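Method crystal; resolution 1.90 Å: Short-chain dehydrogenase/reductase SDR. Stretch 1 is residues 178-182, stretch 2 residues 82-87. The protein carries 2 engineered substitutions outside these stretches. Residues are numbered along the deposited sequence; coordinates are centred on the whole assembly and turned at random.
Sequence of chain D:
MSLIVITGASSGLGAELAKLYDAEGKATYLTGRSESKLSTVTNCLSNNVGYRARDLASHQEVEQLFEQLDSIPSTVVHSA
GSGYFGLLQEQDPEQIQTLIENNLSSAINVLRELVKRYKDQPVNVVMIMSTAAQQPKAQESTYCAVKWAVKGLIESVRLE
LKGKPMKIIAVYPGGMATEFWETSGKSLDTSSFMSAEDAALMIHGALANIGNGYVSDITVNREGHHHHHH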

ATOM      1  N   THR D 178      14.788  -4.125  19.501  1.00 52.02           N
ATOM      2  CA  THR D 178      14.148  -2.848  19.834  1.00 53.15           C
ATOM      3  C   THR D 178      12.711  -3.038  20.220  1.00 53.73           C
ATOM      4  O   THR D 178      12.302  -2.645  21.307  1.00 55.77           O
ATOM      5  CB  THR D 178      14.196  -1.853  18.648  1.00 53.29           C
ATOM      6  N   GLU D 179      11.948  -3.651  19.325  1.00 53.80           N
ATOM      7  CA  GLU D 179      10.549  -3.917  19.572  1.00 53.23           C
ATOM      8  C   GLU D 179      10.096  -5.033  18.632  1.00 53.01           C
ATOM      9  O   GLU D 179       9.643  -4.785  17.499  1.00 53.24           O
ATOM     10  CB  GLU D 179       9.716  -2.640  19.401  1.00 53.32           C
ATOM     11  N   PHE D 180      10.281  -6.264  19.111  1.00 52.26           N
ATOM     12  CA  PHE D 180       9.797  -7.467  18.455  1.00 51.82           C
ATOM     13  C   PHE D 180       8.874  -8.209  19.414  1.00 51.34           C
ATOM     14  O   PHE D 180       8.953  -8.032  20.639  1.00 51.12           O
ATOM     15  CB  PHE D 180      10.969  -8.369  18.059  1.00 51.77           C
ATOM     16  N   TRP D 181       8.005  -9.042  18.856  1.00 50.48           N
ATOM     17  CA  TRP D 181       6.980  -9.720  19.632  1.00 50.09           C
ATOM     18  C   TRP D 181       6.814 -11.129  19.127  1.00 50.40           C
ATOM     19  O   TRP D 181       6.313 -11.347  18.032  1.00 50.57           O
ATOM     20  CB  TRP D 181       5.651  -8.976  19.503  1.00 49.34           C
ATOM     21  CG  TRP D 181       4.517  -9.471  20.373  1.00 48.07           C
ATOM     22  CD1 TRP D 181       3.361 -10.044  19.948  1.00 45.51           C
ATOM     23  CD2 TRP D 181       4.421  -9.383  21.801  1.00 46.72           C
ATOM     24  NE1 TRP D 181       2.532 -10.307  21.015  1.00 46.89           N
ATOM     25  CE2 TRP D 181       3.156  -9.914  22.168  1.00 46.94           C
ATOM     26  CE3 TRP D 181       5.273  -8.901  22.810  1.00 47.71           C
ATOM     27  CZ2 TRP D 181       2.728 -10.006  23.515  1.00 47.76           C
ATOM     28  CZ3 TRP D 181       4.845  -8.977  24.159  1.00 48.52           C
ATOM     29  CH2 TRP D 181       3.579  -9.528  24.490  1.00 48.30           C
ATOM     30  N   GLU D 182       7.252 -12.089  19.925  1.00 50.86           N
ATOM     31  CA  GLU D 182       7.018 -13.497  19.641  1.00 50.99           C
ATOM     32  C   GLU D 182       6.075 -14.063  20.691  1.00 49.97           C
ATOM     33  O   GLU D 182       6.236 -13.833  21.897  1.00 50.67           O
ATOM     34  CB  GLU D 182       8.332 -14.267  19.637  1.00 51.94           C
ATOM     35  CG  GLU D 182       9.345 -13.787  18.586  1.00 54.21           C
ATOM     36  CD  GLU D 182       8.998 -14.212  17.164  1.00 57.81           C
ATOM     37  OE1 GLU D 182       9.950 -14.397  16.363  1.00 59.27           O
ATOM     38  OE2 GLU D 182       7.786 -14.367  16.847  1.00 59.13           O
TER
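Stretch 2 82-87: SGYFGL

How does stretch 2 run against stretch 1? Neither segment forms a regular helix or strand; the backbone is extended from E179 to E182 and from S82 to F85. The two lie side by side in the same general direction: G83 is matched with E179, their CA atoms 4.8 Å apart, and two residues further on F85 is matched with W181, CA to CA 7.0 Å. The chains therefore diverge as they advance, and the widening gap is filled by aromatic side chains. No hydrogen bond links the modelled atoms of the two segments, so the contact, which buries 267 Å² in all, rests on packing.

What happens where stretch 2 begins? S82, with phi/psi of -160/163, turns its CA-to-CB bond away from stretch 1, and its OG is hydrogen-bonded elsewhere in the structure. G83 follows at -111/155 and makes the closest backbone approach, its CA lying 3.7 Å from CB of E179. The absence of a side chain permits this: a CB on G83 would point toward stretch 1 and fall 2.5 Å from CB of E179, a clash. E179 is modelled only as far as CB, so nothing can be said about where its carboxylate lies. Y84, still extended at -163/140, points away and takes no part in the contact.

Why does F85 dominate the middle? Its backbone, at -143/174, directs CB toward stretch 1, and a chi1 of -55° (m) lays the ring back alongside E179 and W181, giving it the largest covered area of any residue here, 99 Å². The rim of the ring meets E179, with CZ of F85 3.7 Å from CB of E179 near the ring plane, while CE2 of F85 comes within 4.1 Å of the carbonyl O of F180. W181, its chi1 at -174° (t), supplies the other half of a reciprocal fit. CB of F85 sits over the indole face, 3.3 Å from CD2 of W181, and CB of W181 lies over the face of the F85 ring, 4.1 Å from its centroid. Each methylene thus packs on the other residue's ring, while the two rings, inclined at 25°, are slid apart and barely overlap.

How does the contact end? G86 passes beside the indole, its N 4.0 Å from CE2 of W181. Its phi/psi of 126/165 calls for glycine, because a CB would be jammed against the carbonyl O of F85. L87, at -57/142, points sideways and its side chain stays clear of stretch 1, so the contact closes at G86.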

ATOM      1  N   SER D  82       9.392   3.301  20.775  1.00 26.95           N
ATOM      2  CA  SER D  82       9.245   2.232  21.748  1.00 27.01           C
ATOM      3  C   SER D  82       8.172   1.282  21.263  1.00 26.65           C
ATOM      4  O   SER D  82       7.441   1.602  20.343  1.00 26.57           O
ATOM      5  CB  SER D  82       8.918   2.792  23.126  1.00 27.10           C
ATOM      6  OG  SER D  82       7.608   3.358  23.215  1.00 28.45           O
ATOM      7  N   GLY D  83       8.156   0.091  21.842  1.00 26.23           N
ATOM      8  CA  GLY D  83       7.236  -0.949  21.481  1.00 26.84           C
ATOM      9  C   GLY D  83       6.260  -1.192  22.595  1.00 26.96           C
ATOM     10  O   GLY D  83       6.519  -0.891  23.776  1.00 28.10           O
ATOM     11  N   TYR D  84       5.106  -1.712  22.218  1.00 26.46           N
ATOM     12  CA  TYR D  84       4.187  -2.270  23.171  1.00 25.82           C
ATOM     13  C   TYR D  84       3.236  -3.128  22.393  1.00 25.98           C
ATOM     14  O   TYR D  84       2.802  -2.738  21.300  1.00 25.65           O
ATOM     15  CB  TYR D  84       3.435  -1.176  23.910  1.00 26.35           C
ATOM     16  CG  TYR D  84       2.384  -1.675  24.879  1.00 27.44           C
ATOM     17  CD1 TYR D  84       2.745  -2.359  26.043  1.00 27.15           C
ATOM     18  CD2 TYR D  84       1.042  -1.396  24.666  1.00 25.70           C
ATOM     19  CE1 TYR D  84       1.768  -2.772  26.975  1.00 27.39           C
ATOM     20  CE2 TYR D  84       0.078  -1.784  25.556  1.00 28.23           C
ATOM     21  CZ  TYR D  84       0.436  -2.495  26.706  1.00 27.65           C
ATOM     22  OH  TYR D  84      -0.554  -2.863  27.542  1.00 28.34           O
ATOM     23  N   PHE D  85       2.885  -4.290  22.937  1.00 25.78           N
ATOM     24  CA  PHE D  85       2.209  -5.309  22.135  1.00 25.61           C
ATOM     25  C   PHE D  85       1.150  -6.086  22.913  1.00 26.89           C
ATOM     26  O   PHE D  85       1.030  -5.923  24.120  1.00 27.18           O
ATOM     27  CB  PHE D  85       3.268  -6.251  21.638  1.00 26.33           C
ATOM     28  CG  PHE D  85       4.372  -5.567  20.888  1.00 26.26           C
ATOM     29  CD1 PHE D  85       4.164  -5.153  19.591  1.00 25.53           C
ATOM     30  CD2 PHE D  85       5.605  -5.330  21.495  1.00 27.26           C
ATOM     31  CE1 PHE D  85       5.190  -4.509  18.886  1.00 28.50           C
ATOM     32  CE2 PHE D  85       6.621  -4.690  20.814  1.00 24.96           C
ATOM     33  CZ  PHE D  85       6.412  -4.274  19.508  1.00 27.49           C
ATOM     34  N   GLY D  86       0.422  -6.943  22.196  1.00 26.68           N
ATOM     35  CA  GLY D  86      -0.623  -7.803  22.752  1.00 26.84           C
ATOM     36  C   GLY D  86      -1.944  -7.621  22.000  1.00 26.44           C
ATOM     37  O   GLY D  86      -2.147  -6.648  21.276  1.00 26.39           O
ATOM     38  N   LEU D  87      -2.866  -8.553  22.205  1.00 26.80           N
ATOM     39  CA  LEU D  87      -4.181  -8.466  21.634  1.00 26.78           C
ATOM     40  C   LEU D  87      -4.803  -7.141  22.111  1.00 26.69           C
ATOM     41  O   LEU D  87      -4.608  -6.760  23.283  1.00 27.48           O
ATOM     42  CB  LEU D  87      -5.018  -9.649  22.111  1.00 27.24           C
ATOM     43  CG  LEU D  87      -4.751 -11.034  21.526  1.00 27.71           C
ATOM     44  CD1 LEU D  87      -5.557 -12.096  22.311  1.00 28.95           C
ATOM     45  CD2 LEU D  87      -5.080 -11.040  20.003  1.00 29.18           C
TER